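Local coordinates for DUF1881 domain-containing protein (Neurospora crassa, PDB 5Z6D) that is an abundant perithecial protein of undefined function, pairing an Ig-like domain with a betagamma-crystallin domain whose calcium site is rendered inoperative by contacts between the two, at residues V163-N168 with G172-V177; D128-V133 with K193-V198; T8-Y13 with F83-D88. The protein carries 1 engineered substitution. One frame throughout, in Å; residues are numbered along the deposited sequence.

Interaction 1. Residues V163-N168 with G172-V177; sequences VYFEWN and GEVDVV
Val176 lays its CG2 methyl at the edge of the Phe165 ring, 3.6 Å from Phe165 CE1, in a non-hydrogen-bonded pair of the antiparallel hairpin made by strands 157-168 and 173-177 of the Ig-like domain. The two side chains run side by side toward the interior, where Ile93 and Met136 also pack on Phe165; aromatic and beta-branched residues suit such a face. Trp167 keeps CG anti to its own backbone N (chi1 -170°), and this swings the indole back over the partner strand. Glu173 O then sits above one face, 3.5 Å from Trp167 CD2, while Val174 CG2 meets Trp167 CZ3 at 3.9 Å. Cutting the indole back to an alanine here would probably open a gap beside Val174 and leave the Glu173 carbonyl without its cover. Near the turn, Gly172 and Glu173 both face Asn168, a G1 beta bulge, and Gly172 has a positive phi (63°), less readily adopted with a side chain. The other face is more polar. Asn168 ND2 reaches Asp175 OD2 at 2.8 Å, meeting it on the syn side about 30° out of the carboxylate plane, and Asn168 OD1 accepts a bond from Asn171 N. Arg190 forms a salt bridge with Asp175 OD1. With both oxygens engaged, the Asp175 carboxylate is fixed in its rotation and probably stays ionised, even with Glu166 OE2 only 4.8 Å from Asp175 OD2.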
loop_
_atom_site.group_PDB
_atom_site.type_symbol
_atom_site.label_atom_id
_atom_site.label_comp_id
_atom_site.label_asym_id
_atom_site.label_seq_id
_atom_site.Cartn_x
_atom_site.Cartn_y
_atom_site.Cartn_z
ATOM N N VAL A 163 -12.481 -2.262 8.359
ATOM C CA VAL A 163 -12.817 -1.989 6.972
ATOM C C VAL A 163 -12.908 -3.334 6.261
ATOM O O VAL A 163 -12.166 -4.267 6.581
ATOM C CB VAL A 163 -11.766 -1.068 6.291
ATOM C CG1 VAL A 163 -10.377 -1.728 6.260
ATOM C CG2 VAL A 163 -12.223 -0.673 4.887
ATOM N N TYR A 164 -13.835 -3.431 5.314
ATOM C CA TYR A 164 -14.059 -4.643 4.554
ATOM C C TYR A 164 -13.760 -4.337 3.091
ATOM O O TYR A 164 -14.370 -3.453 2.503
ATOM C CB TYR A 164 -15.503 -5.125 4.754
ATOM C CG TYR A 164 -15.882 -6.427 4.072
ATOM C CD1 TYR A 164 -15.441 -7.652 4.560
ATOM C CD2 TYR A 164 -16.703 -6.429 2.955
ATOM C CE1 TYR A 164 -15.801 -8.843 3.947
ATOM C CE2 TYR A 164 -17.067 -7.612 2.335
ATOM C CZ TYR A 164 -16.614 -8.814 2.831
ATOM O OH TYR A 164 -16.977 -9.992 2.212
ATOM N N PHE A 165 -12.778 -5.030 2.535
ATOM C CA PHE A 165 -12.431 -4.925 1.117
ATOM C C PHE A 165 -13.003 -6.088 0.335
ATOM O O PHE A 165 -12.923 -7.238 0.766
ATOM C CB PHE A 165 -10.920 -4.918 0.910
ATOM C CG PHE A 165 -10.208 -3.793 1.603
ATOM C CD1 PHE A 165 -10.419 -2.480 1.228
ATOM C CD2 PHE A 165 -9.300 -4.064 2.612
ATOM C CE1 PHE A 165 -9.741 -1.445 1.861
ATOM C CE2 PHE A 165 -8.614 -3.036 3.246
ATOM C CZ PHE A 165 -8.832 -1.731 2.863
ATOM N N GLU A 166 -13.555 -5.803 -0.834
ATOM C CA GLU A 166 -14.005 -6.902 -1.678
ATOM C C GLU A 166 -13.719 -6.580 -3.130
ATOM O O GLU A 166 -13.672 -5.421 -3.510
ATOM C CB GLU A 166 -15.503 -7.192 -1.466
ATOM C CG GLU A 166 -16.446 -6.123 -1.970
ATOM C CD GLU A 166 -17.910 -6.515 -1.796
ATOM O OE1 GLU A 166 -18.179 -7.547 -1.143
ATOM O OE2 GLU A 166 -18.789 -5.793 -2.312
ATOM N N TRP A 167 -13.509 -7.609 -3.939
ATOM C CA TRP A 167 -13.314 -7.391 -5.359
ATOM C C TRP A 167 -14.641 -7.141 -6.053
ATOM O O TRP A 167 -15.604 -7.885 -5.864
ATOM C CB TRP A 167 -12.609 -8.581 -6.012
ATOM C CG TRP A 167 -12.199 -8.266 -7.411
ATOM C CD1 TRP A 167 -12.897 -8.542 -8.552
ATOM C CD2 TRP A 167 -11.014 -7.574 -7.820
ATOM N NE1 TRP A 167 -12.209 -8.078 -9.649
ATOM C CE2 TRP A 167 -11.048 -7.484 -9.227
ATOM C CE3 TRP A 167 -9.916 -7.043 -7.135
ATOM C CZ2 TRP A 167 -10.030 -6.872 -9.962
ATOM C CZ3 TRP A 167 -8.907 -6.436 -7.864
ATOM C CH2 TRP A 167 -8.972 -6.354 -9.266
ATOM N N ASN A 168 -14.676 -6.075 -6.846
ATOM C CA ASN A 168 -15.814 -5.741 -7.689
ATOM C C ASN A 168 -15.557 -6.249 -9.100
ATOM O O ASN A 168 -14.746 -5.669 -9.845
ATOM C CB ASN A 168 -16.059 -4.235 -7.703
ATOM C CG ASN A 168 -17.379 -3.870 -8.342
ATOM O OD1 ASN A 168 -17.612 -4.163 -9.512
ATOM N ND2 ASN A 168 -18.252 -3.227 -7.575
ATOM N N GLY A 172 -13.928 -4.381 -12.099
ATOM C CA GLY A 172 -12.562 -4.861 -11.990
ATOM C C GLY A 172 -11.793 -4.014 -10.997
ATOM O O GLY A 172 -10.644 -3.639 -11.241
ATOM N N GLU A 173 -12.433 -3.702 -9.874
ATOM C CA GLU A 173 -11.836 -2.775 -8.902
ATOM C C GLU A 173 -11.836 -3.370 -7.509
ATOM O O GLU A 173 -12.456 -4.392 -7.281
ATOM C CB GLU A 173 -12.593 -1.443 -8.874
ATOM C CG GLU A 173 -12.257 -0.484 -9.998
ATOM C CD GLU A 173 -13.064 0.796 -9.921
ATOM O OE1 GLU A 173 -14.177 0.764 -9.349
ATOM O OE2 GLU A 173 -12.583 1.832 -10.429
ATOM N N VAL A 174 -11.134 -2.732 -6.576
ATOM C CA VAL A 174 -11.322 -3.039 -5.162
ATOM C C VAL A 174 -12.356 -2.078 -4.593
ATOM O O VAL A 174 -12.321 -0.878 -4.876
ATOM C CB VAL A 174 -10.006 -2.925 -4.370
ATOM C CG1 VAL A 174 -10.252 -3.072 -2.860
ATOM C CG2 VAL A 174 -9.006 -3.960 -4.856
ATOM N N ASP A 175 -13.291 -2.605 -3.805
ATOM C CA ASP A 175 -14.290 -1.785 -3.140
ATOM C C ASP A 175 -14.091 -1.790 -1.630
ATOM O O ASP A 175 -13.831 -2.842 -1.027
ATOM C CB ASP A 175 -15.701 -2.280 -3.437
ATOM C CG ASP A 175 -16.162 -1.938 -4.828
ATOM O OD1 ASP A 175 -15.349 -1.418 -5.616
ATOM O OD2 ASP A 175 -17.343 -2.209 -5.130
ATOM N N VAL A 176 -14.210 -0.612 -1.035
ATOM C CA VAL A 176 -14.386 -0.495 0.400
ATOM C C VAL A 176 -15.874 -0.593 0.689
ATOM O O VAL A 176 -16.663 0.183 0.154
ATOM C CB VAL A 176 -13.826 0.833 0.938
ATOM C CG1 VAL A 176 -14.304 1.075 2.357
ATOM C CG2 VAL A 176 -12.300 0.835 0.871
ATOM N N VAL A 177 -16.256 -1.566 1.509
ATOM C CA VAL A 177 -17.633 -1.695 1.945
ATOM C C VAL A 177 -17.775 -1.108 3.343
ATOM O O VAL A 177 -17.185 -1.610 4.300
ATOM C CB VAL A 177 -18.089 -3.153 1.950
ATOM C CG1 VAL A 177 -19.566 -3.235 2.314
ATOM C CG2 VAL A 177 -17.832 -3.777 0.590
#

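Interaction 2. Residues D128-V133 with K193-V198; sequences DEYGLV and KSSFEV
Tyr130 leans its ring toward Ser195 and Phe196 across the mixed sheet of the Ig-like domain, in which strands 131-136 and 195-200 flank strand 91-99 without pairing to each other. The backbones are therefore well apart, the nearest CA atoms, Tyr130 CA and Ser195 CA, being 8.2 Å from one another, and an aromatic side chain is long enough to span the strand between. The side chain starts out toward the far segment. With CG anti to the carbonyl carbon (chi1 -84°), the ring passes by Ser94 of the middle strand. Tyr130 CE1 does the touching, 3.6 Å from Phe196 O and 3.9 Å from Ser195 CB, and no direct hydrogen bond joins the segments.

Serine suits this place: the small side chain of Ser195 leaves room for the ring. Its OG is tucked between the backbone N and carbonyl carbon (chi1 64°) and bonds to Thr191 OG1. The same threonine hydroxyl is hydrogen-bonded to Tyr130 OH, so one atom just ahead of the strand ties down the polar ends on both sides. Phe196 points away, its side chain packing on Val176, and meets the tyrosine through its backbone. Farther out, Glu197 is linked loosely, through a water in the plane of the Tyr130 ring, unusually close to Tyr130 OH (2.5 Å) and donating a long bond of 3.3 Å to Glu197 OE2.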
loop_
_atom_site.group_PDB
_atom_site.type_symbol
_atom_site.label_atom_id
_atom_site.label_comp_id
_atom_site.label_asym_id
_atom_site.label_seq_id
_atom_site.Cartn_x
_atom_site.Cartn_y
_atom_site.Cartn_z
ATOM N N ASP A 128 1.026 13.979 0.901
ATOM C CA ASP A 128 0.344 13.327 -0.206
ATOM C C ASP A 128 0.715 11.865 -0.405
ATOM O O ASP A 128 0.229 11.234 -1.341
ATOM C CB ASP A 128 0.621 14.094 -1.503
ATOM C CG ASP A 128 0.269 15.566 -1.394
ATOM O OD1 ASP A 128 -0.732 15.899 -0.720
ATOM O OD2 ASP A 128 1.000 16.391 -1.983
ATOM N N GLU A 129 1.582 11.315 0.442
ATOM C CA GLU A 129 2.005 9.931 0.247
ATOM C C GLU A 129 0.949 8.965 0.760
ATOM O O GLU A 129 0.595 8.992 1.941
ATOM C CB GLU A 129 3.339 9.647 0.934
ATOM C CG GLU A 129 4.530 10.274 0.237
ATOM C CD GLU A 129 5.848 9.703 0.716
ATOM O OE1 GLU A 129 6.411 10.246 1.692
ATOM O OE2 GLU A 129 6.319 8.712 0.116
ATOM N N TYR A 130 0.436 8.123 -0.136
ATOM C CA TYR A 130 -0.499 7.077 0.258
ATOM C C TYR A 130 0.219 5.987 1.036
ATOM O O TYR A 130 1.429 5.799 0.898
ATOM C CB TYR A 130 -1.191 6.468 -0.966
ATOM C CG TYR A 130 -2.397 7.237 -1.462
ATOM C CD1 TYR A 130 -3.669 6.701 -1.348
ATOM C CD2 TYR A 130 -2.264 8.487 -2.063
ATOM C CE1 TYR A 130 -4.770 7.379 -1.807
ATOM C CE2 TYR A 130 -3.369 9.182 -2.521
ATOM C CZ TYR A 130 -4.621 8.619 -2.386
ATOM O OH TYR A 130 -5.748 9.277 -2.826
ATOM N N GLY A 131 -0.530 5.270 1.866
ATOM C CA GLY A 131 0.010 4.117 2.537
ATOM C C GLY A 131 -0.581 2.830 1.999
ATOM O O GLY A 131 -1.787 2.729 1.797
ATOM N N LEU A 132 0.281 1.845 1.794
ATOM C CA LEU A 132 -0.124 0.537 1.322
ATOM C C LEU A 132 -0.789 -0.220 2.466
ATOM O O LEU A 132 -0.151 -0.473 3.490
ATOM C CB LEU A 132 1.091 -0.228 0.791
ATOM C CG LEU A 132 0.823 -1.656 0.322
ATOM C CD1 LEU A 132 0.038 -1.665 -0.990
ATOM C CD2 LEU A 132 2.124 -2.449 0.211
ATOM N N VAL A 133 -2.068 -0.568 2.309
ATOM C CA VAL A 133 -2.804 -1.221 3.390
ATOM C C VAL A 133 -3.343 -2.593 2.981
ATOM O O VAL A 133 -4.031 -3.274 3.768
ATOM C CB VAL A 133 -3.976 -0.335 3.910
ATOM C CG1 VAL A 133 -3.451 0.974 4.527
ATOM C CG2 VAL A 133 -4.980 -0.041 2.803
ATOM N N LYS A 193 -8.383 2.787 -8.907
ATOM C CA LYS A 193 -8.922 1.435 -8.951
ATOM C C LYS A 193 -8.866 0.747 -7.582
ATOM O O LYS A 193 -9.699 -0.103 -7.256
ATOM C CB LYS A 193 -8.170 0.610 -9.997
ATOM C CG LYS A 193 -8.375 1.099 -11.430
ATOM C CD LYS A 193 -9.565 0.413 -12.091
ATOM C CE LYS A 193 -9.869 1.001 -13.463
ATOM N NZ LYS A 193 -8.712 0.865 -14.392
ATOM N N SER A 194 -7.888 1.120 -6.770
ATOM C CA SER A 194 -7.786 0.535 -5.442
ATOM C C SER A 194 -7.142 1.504 -4.447
ATOM O O SER A 194 -6.441 1.080 -3.529
ATOM C CB SER A 194 -6.998 -0.772 -5.504
ATOM O OG SER A 194 -5.725 -0.582 -6.112
ATOM N N SER A 195 -7.388 2.797 -4.641
ATOM C CA SER A 195 -6.895 3.815 -3.715
ATOM C C SER A 195 -8.057 4.651 -3.212
ATOM O O SER A 195 -9.029 4.892 -3.937
ATOM C CB SER A 195 -5.839 4.709 -4.370
ATOM O OG SER A 195 -6.392 5.437 -5.446
ATOM N N PHE A 196 -7.957 5.075 -1.954
ATOM C CA PHE A 196 -9.060 5.727 -1.261
ATOM C C PHE A 196 -8.533 6.843 -0.373
ATOM O O PHE A 196 -7.555 6.662 0.362
ATOM C CB PHE A 196 -9.857 4.707 -0.427
ATOM C CG PHE A 196 -10.343 3.528 -1.227
ATOM C CD1 PHE A 196 -11.583 3.557 -1.844
ATOM C CD2 PHE A 196 -9.546 2.407 -1.393
ATOM C CE1 PHE A 196 -12.022 2.478 -2.591
ATOM C CE2 PHE A 196 -9.975 1.329 -2.139
ATOM C CZ PHE A 196 -11.217 1.362 -2.740
ATOM N N GLU A 197 -9.188 7.994 -0.447
ATOM C CA GLU A 197 -8.989 9.046 0.534
ATOM C C GLU A 197 -9.967 8.790 1.667
ATOM O O GLU A 197 -11.176 8.720 1.449
ATOM C CB GLU A 197 -9.209 10.416 -0.100
ATOM C CG GLU A 197 -8.310 11.513 0.433
ATOM C CD GLU A 197 -8.428 12.789 -0.379
ATOM O OE1 GLU A 197 -9.433 13.508 -0.201
ATOM O OE2 GLU A 197 -7.523 13.066 -1.198
ATOM N N VAL A 198 -9.448 8.599 2.873
ATOM C CA VAL A 198 -10.310 8.360 4.014
ATOM C C VAL A 198 -10.279 9.624 4.849
ATOM O O VAL A 198 -9.208 10.062 5.260
ATOM C CB VAL A 198 -9.851 7.148 4.822
ATOM C CG1 VAL A 198 -10.652 7.028 6.129
ATOM C CG2 VAL A 198 -9.963 5.877 3.969
HETATM O O HOH W 1 -5.443 11.683 -3.316
#

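Interaction 3. Residues T8-Y13 with F83-D88; sequences TKVIFY and FRVVDD
Phe12 brings one corner of its ring over a face of Phe83: Phe12 CE2 stands 3.5 Å from Phe83 CZ, displaced toward the rim of the ring beneath it. The side chains arrive from opposite directions, and their planes are inclined at 42° with the centroids 4.7 Å apart. Phe83 has CG between its backbone N and carbonyl carbon (chi1 67°), a rotamer that lays the ring beneath Phe12; Val85 CG2 lies in its plane at the edge. Each phenylalanine has a second aromatic neighbour, Tyr41 stacking on Phe12 and Tyr25 meeting Phe83 edge to face.

Two residues along each strand, Val10 and Val85 pass one another, each reaching toward the other's strand. Their methyls pair up, Val10 CG2 with Val85 CG2 at 3.8 Å and Val10 CG1 with Val85 CG1 at 3.9 Å. Compact beta-branched side chains suit this place, since Val10 also packs on Val46, Ala50 and Val52.

The four residues thus join strand 9-13 of one sheet to strand 82-87 of the other, across the interior of the betagamma-crystallin sandwich. Alternation along strand 82-87 turns Arg84 the other way, where its NE forms a salt bridge with Asp30. The side chain of Ser81, a calcium-binding residue of this protein, though no calcium is bound here, is about 8 Å from that of Phe83. All four contacting residues are buried and none offers a polar side-chain group, so dispersion and the exclusion of water hold the sheets together here.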
loop_
_atom_site.group_PDB
_atom_site.type_symbol
_atom_site.label_atom_id
_atom_site.label_comp_id
_atom_site.label_asym_id
_atom_site.label_seq_id
_atom_site.Cartn_x
_atom_site.Cartn_y
_atom_site.Cartn_z
ATOM N N THR A 8 6.036 -13.669 -16.560
ATOM C CA THR A 8 5.624 -13.811 -15.168
ATOM C C THR A 8 6.834 -13.709 -14.247
ATOM O O THR A 8 6.809 -14.162 -13.108
ATOM C CB THR A 8 4.893 -15.143 -14.941
ATOM O OG1 THR A 8 5.729 -16.223 -15.373
ATOM C CG2 THR A 8 3.597 -15.171 -15.737
ATOM N N LYS A 9 7.907 -13.118 -14.759
ATOM C CA LYS A 9 9.124 -12.954 -13.981
ATOM C C LYS A 9 9.504 -11.474 -13.956
ATOM O O LYS A 9 8.960 -10.688 -14.717
ATOM C CB LYS A 9 10.266 -13.802 -14.560
ATOM C CG LYS A 9 10.313 -15.255 -14.056
ATOM C CD LYS A 9 9.090 -16.068 -14.481
ATOM C CE LYS A 9 8.867 -17.272 -13.570
ATOM N NZ LYS A 9 7.481 -17.817 -13.674
ATOM N N VAL A 10 10.399 -11.113 -13.043
ATOM C CA VAL A 10 11.016 -9.797 -13.046
ATOM C C VAL A 10 12.489 -10.040 -12.791
ATOM O O VAL A 10 12.861 -11.035 -12.165
ATOM C CB VAL A 10 10.402 -8.822 -11.976
ATOM C CG1 VAL A 10 8.884 -8.680 -12.163
ATOM C CG2 VAL A 10 10.741 -9.264 -10.560
ATOM N N ILE A 11 13.346 -9.176 -13.318
ATOM C CA ILE A 11 14.752 -9.313 -13.041
ATOM C C ILE A 11 15.269 -8.045 -12.427
ATOM O O ILE A 11 15.110 -6.958 -12.992
ATOM C CB ILE A 11 15.580 -9.631 -14.313
ATOM C CG1 ILE A 11 14.954 -10.783 -15.104
ATOM C CG2 ILE A 11 17.011 -9.936 -13.925
ATOM C CD1 ILE A 11 15.782 -11.221 -16.296
ATOM N N PHE A 12 15.877 -8.180 -11.260
ATOM C CA PHE A 12 16.498 -7.043 -10.607
ATOM C C PHE A 12 17.972 -6.995 -10.959
ATOM O O PHE A 12 18.669 -7.994 -10.916
ATOM C CB PHE A 12 16.313 -7.110 -9.097
ATOM C CG PHE A 12 14.962 -6.645 -8.633
ATOM C CD1 PHE A 12 14.706 -5.301 -8.444
ATOM C CD2 PHE A 12 13.950 -7.565 -8.369
ATOM C CE1 PHE A 12 13.457 -4.873 -8.013
ATOM C CE2 PHE A 12 12.702 -7.150 -7.935
ATOM C CZ PHE A 12 12.451 -5.812 -7.745
ATOM N N TYR A 13 18.455 -5.820 -11.300
ATOM C CA TYR A 13 19.834 -5.689 -11.677
ATOM C C TYR A 13 20.582 -4.845 -10.661
ATOM O O TYR A 13 20.059 -3.837 -10.123
ATOM C CB TYR A 13 19.948 -5.077 -13.079
ATOM C CG TYR A 13 19.278 -5.901 -14.175
ATOM C CD1 TYR A 13 19.987 -6.878 -14.883
ATOM C CD2 TYR A 13 17.945 -5.696 -14.504
ATOM C CE1 TYR A 13 19.365 -7.627 -15.880
ATOM C CE2 TYR A 13 17.317 -6.435 -15.484
ATOM C CZ TYR A 13 18.028 -7.396 -16.177
ATOM O OH TYR A 13 17.381 -8.120 -17.162
ATOM N N PHE A 83 9.450 -6.544 -1.143
ATOM C CA PHE A 83 8.629 -6.489 -2.345
ATOM C C PHE A 83 7.912 -7.796 -2.596
ATOM O O PHE A 83 8.313 -8.837 -2.097
ATOM C CB PHE A 83 9.453 -6.090 -3.585
ATOM C CG PHE A 83 10.498 -7.107 -4.019
ATOM C CD1 PHE A 83 10.165 -8.165 -4.863
ATOM C CD2 PHE A 83 11.828 -6.968 -3.626
ATOM C CE1 PHE A 83 11.126 -9.082 -5.288
ATOM C CE2 PHE A 83 12.803 -7.879 -4.057
ATOM C CZ PHE A 83 12.450 -8.933 -4.881
ATOM N N ARG A 84 6.838 -7.722 -3.367
ATOM C CA ARG A 84 6.120 -8.908 -3.790
ATOM C C ARG A 84 5.960 -8.816 -5.292
ATOM O O ARG A 84 5.626 -7.757 -5.836
ATOM C CB ARG A 84 4.754 -9.037 -3.096
ATOM C CG ARG A 84 4.045 -10.342 -3.431
ATOM C CD ARG A 84 2.729 -10.507 -2.661
ATOM N NE ARG A 84 2.908 -10.455 -1.213
ATOM C CZ ARG A 84 1.901 -10.534 -0.346
ATOM N NH1 ARG A 84 0.658 -10.655 -0.797
ATOM N NH2 ARG A 84 2.129 -10.480 0.962
ATOM N N VAL A 85 6.252 -9.913 -5.973
ATOM C CA VAL A 85 6.000 -10.007 -7.395
ATOM C C VAL A 85 4.607 -10.591 -7.583
ATOM O O VAL A 85 4.319 -11.703 -7.102
ATOM C CB VAL A 85 7.037 -10.884 -8.120
ATOM C CG1 VAL A 85 6.807 -10.822 -9.623
ATOM C CG2 VAL A 85 8.472 -10.469 -7.737
ATOM N N VAL A 86 3.745 -9.827 -8.241
ATOM C CA VAL A 86 2.336 -10.188 -8.394
ATOM C C VAL A 86 1.902 -10.161 -9.858
ATOM O O VAL A 86 2.612 -9.631 -10.730
ATOM C CB VAL A 86 1.419 -9.247 -7.577
ATOM C CG1 VAL A 86 1.746 -9.330 -6.078
ATOM C CG2 VAL A 86 1.526 -7.809 -8.092
ATOM N N ASP A 87 0.738 -10.737 -10.139
ATOM C CA ASP A 87 0.157 -10.636 -11.475
ATOM C C ASP A 87 -0.111 -9.175 -11.828
ATOM O O ASP A 87 -0.301 -8.344 -10.947
ATOM C CB ASP A 87 -1.139 -11.443 -11.572
ATOM C CG ASP A 87 -0.911 -12.933 -11.387
ATOM O OD1 ASP A 87 -0.321 -13.555 -12.295
ATOM O OD2 ASP A 87 -1.322 -13.483 -10.342
ATOM N N ASP A 88 -0.120 -8.859 -13.119
ATOM C CA ASP A 88 -0.319 -7.481 -13.555
ATOM C C ASP A 88 -1.637 -6.859 -13.080
ATOM O O ASP A 88 -1.729 -5.641 -12.911
ATOM C CB ASP A 88 -0.233 -7.403 -15.086
ATOM C CG ASP A 88 -1.187 -8.360 -15.779
ATOM O OD1 ASP A 88 -2.359 -8.463 -15.360
ATOM O OD2 ASP A 88 -0.767 -9.014 -16.753
#

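From the N terminus, interaction 3 comes first: 8-13 meets 83-88 after 69 intervening residues, tying the two sheets of the betagamma-crystallin domain before the chain enters the Ig-like domain. Interaction 2 then opens at 128-133 and closes after 59 intervening residues at 193-198, linking the start of one edge strand to strand 195-200 of the same Ig-like sheet. Within that loop, interaction 1 forms the short hairpin 163-168 with 172-177 at the border of the other sheet. These two meet directly: Val174 N probably donates to Lys193 O, 3.1 Å away, and the side chains of Glu173 and Lys193 pack together. No loops cross. Interaction 3 stands in series with both, its nearest atoms about 8 Å from either.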